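Conserved hypothetical protein (PDB 2FNA) binds ADP and magnesium through a P-loop NTPase fold and probably works as an archaeal AAA+ ATPase that couples ATP hydrolysis to a still undefined task. Local coordinates at residues Ala225-Asp231 / Tyr253-Leu259. Residue numbers count along the deposited sequence, not the author numbering.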
# COMPACT_ATOMS: atom_id res chain seq x y z
N ALA A 225 11.57 -13.24 22.48
CA ALA A 225 10.59 -13.97 23.32
C ALA A 225 11.27 -14.88 24.35
O ALA A 225 10.65 -15.32 25.31
CB ALA A 225 9.62 -14.80 22.45
N ASP A 226 12.56 -15.15 24.12
CA ASP A 226 13.37 -16.02 24.96
C ASP A 226 12.96 -17.49 24.85
O ASP A 226 12.88 -18.17 25.86
CB ASP A 226 13.35 -15.56 26.42
CG ASP A 226 14.53 -16.06 27.21
OD1 ASP A 226 15.49 -16.60 26.60
OD2 ASP A 226 14.49 -15.90 28.45
N ILE A 227 12.74 -17.95 23.63
CA ILE A 227 12.37 -19.34 23.38
C ILE A 227 13.31 -19.91 22.33
O ILE A 227 13.85 -19.16 21.53
CB ILE A 227 10.92 -19.48 22.88
CG1 ILE A 227 10.75 -18.91 21.47
CG2 ILE A 227 9.95 -18.81 23.87
CD1 ILE A 227 9.84 -19.72 20.60
N ASP A 228 13.50 -21.23 22.35
CA ASP A 228 14.40 -21.88 21.38
C ASP A 228 13.66 -22.00 20.05
O ASP A 228 12.44 -22.04 20.01
CB ASP A 228 14.86 -23.26 21.88
CG ASP A 228 16.22 -23.69 21.29
OD1 ASP A 228 16.91 -22.85 20.67
OD2 ASP A 228 16.60 -24.86 21.47
N PHE A 229 14.40 -21.98 18.95
CA PHE A 229 13.85 -22.33 17.66
C PHE A 229 14.97 -22.87 16.79
O PHE A 229 16.07 -22.39 16.85
CB PHE A 229 13.17 -21.11 17.02
CG PHE A 229 12.23 -21.47 15.90
CD1 PHE A 229 10.90 -21.81 16.18
CD2 PHE A 229 12.65 -21.49 14.58
CE1 PHE A 229 10.03 -22.14 15.15
CE2 PHE A 229 11.77 -21.80 13.56
CZ PHE A 229 10.46 -22.14 13.85
N LYS A 230 14.68 -23.90 16.00
CA LYS A 230 15.68 -24.55 15.14
C LYS A 230 15.36 -24.55 13.63
O LYS A 230 16.26 -24.39 12.78
CB LYS A 230 15.91 -25.99 15.63
CG LYS A 230 16.85 -26.10 16.84
N ASP A 231 14.07 -24.65 13.31
CA ASP A 231 13.60 -24.92 11.95
C ASP A 231 13.41 -23.70 11.03
O ASP A 231 12.40 -23.59 10.33
CB ASP A 231 12.26 -25.65 12.06
CG ASP A 231 12.39 -26.98 12.73
OD1 ASP A 231 12.98 -27.88 12.11
OD2 ASP A 231 11.89 -27.10 13.87
N TYR A 253 3.32 -19.23 16.28
CA TYR A 253 4.24 -20.19 16.90
C TYR A 253 4.51 -19.85 18.37
O TYR A 253 4.62 -20.71 19.20
CB TYR A 253 5.58 -20.28 16.15
CG TYR A 253 6.44 -21.36 16.76
CD1 TYR A 253 6.30 -22.67 16.38
CD2 TYR A 253 7.38 -21.06 17.76
CE1 TYR A 253 7.05 -23.68 16.98
CE2 TYR A 253 8.15 -22.05 18.33
CZ TYR A 253 7.98 -23.36 17.93
OH TYR A 253 8.73 -24.36 18.51
N LEU A 254 4.64 -18.57 18.68
CA LEU A 254 4.82 -18.17 20.08
C LEU A 254 3.61 -18.53 20.90
O LEU A 254 3.69 -18.90 22.07
CB LEU A 254 5.10 -16.67 20.16
CG LEU A 254 6.49 -16.18 19.75
CD1 LEU A 254 6.62 -14.72 20.08
CD2 LEU A 254 7.60 -16.95 20.43
N ASP A 255 2.46 -18.47 20.27
CA ASP A 255 1.23 -18.70 20.98
C ASP A 255 0.99 -20.17 21.22
O ASP A 255 0.39 -20.53 22.22
CB ASP A 255 0.06 -18.11 20.20
CG ASP A 255 -1.18 -18.04 21.03
OD1 ASP A 255 -1.09 -17.51 22.17
OD2 ASP A 255 -2.20 -18.56 20.57
N ASN A 256 1.43 -21.01 20.30
CA ASN A 256 1.11 -22.40 20.41
C ASN A 256 2.32 -23.39 20.45
O ASN A 256 2.18 -24.49 20.95
CB ASN A 256 0.10 -22.73 19.31
CG ASN A 256 0.65 -23.66 18.31
OD1 ASN A 256 1.61 -23.32 17.58
ND2 ASN A 256 0.10 -24.89 18.28
N LYS A 257 3.49 -22.99 19.95
CA LYS A 257 4.72 -23.81 19.98
C LYS A 257 4.65 -25.14 19.24
O LYS A 257 5.38 -26.07 19.56
CB LYS A 257 5.17 -24.08 21.42
CG LYS A 257 5.26 -22.85 22.31
CD LYS A 257 6.56 -22.14 22.15
CE LYS A 257 6.66 -21.00 23.15
NZ LYS A 257 6.67 -21.46 24.57
N ASN A 258 3.76 -25.25 18.26
CA ASN A 258 3.70 -26.40 17.38
C ASN A 258 4.02 -25.91 15.99
O ASN A 258 3.31 -25.09 15.44
CB ASN A 258 2.32 -27.07 17.42
CG ASN A 258 2.29 -28.39 16.68
OD1 ASN A 258 2.45 -28.45 15.47
ND2 ASN A 258 2.09 -29.46 17.42
N LEU A 259 5.11 -26.42 15.43
CA LEU A 259 5.58 -25.95 14.16
C LEU A 259 4.58 -26.17 13.04
O LEU A 259 4.35 -25.27 12.26
CB LEU A 259 6.91 -26.61 13.82
CG LEU A 259 7.44 -26.20 12.46
CD1 LEU A 259 7.89 -24.76 12.50
CD2 LEU A 259 8.59 -27.13 12.04
O HOH W 1 10.37 -23.52 20.55
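Y253 projects from the last turn of helix 243-256 toward residues 225-231, which run from the end of helix 211-225 to the start of helix 232-239. The edge of F229 meets one face of its ring in a T-shaped stack: centroids 4.8 Å apart, planes at 90°, F229 CD1 3.5 Å from Y253 CE2. The bump opposing the ring edge is I227: its CD1 sits in the notch between Y253 CE2, 3.7 Å away, and L254 CD2, 3.6 Å away, while I227 CG2 lies 4.0 Å from K257 CE. L254 CD2 in turn meets A225 CB at 3.6 Å. F222, one turn back on helix 211-225, touches I227 and L254 and stacks with F229. The three helices belong to the helical region that follows the parallel sheet, consistent with the helical lid of AAA+ ATPases; the side chain of L254 lies about 12 Å from the bound ADP. Both helix ends stop through residues of positive phi: D226 (phi 69°) in a Schellman motif, and K257 (phi 62°), whose N still bonds Y253 O at 2.7 Å to close the last turn. N256 OD1 then accepts from N258 N at 3.0 Å, an Asx turn leading into helix 259-282. Farther along, L259 CD1 packs against F229 CZ at 3.9 Å, and L259 CD2 lies 3.8 Å from D231 OD2. No direct hydrogen bond crosses; one water bridges the gap, 2.6 Å from D228 O, to which it donates, and 2.7 Å from Y253 OH.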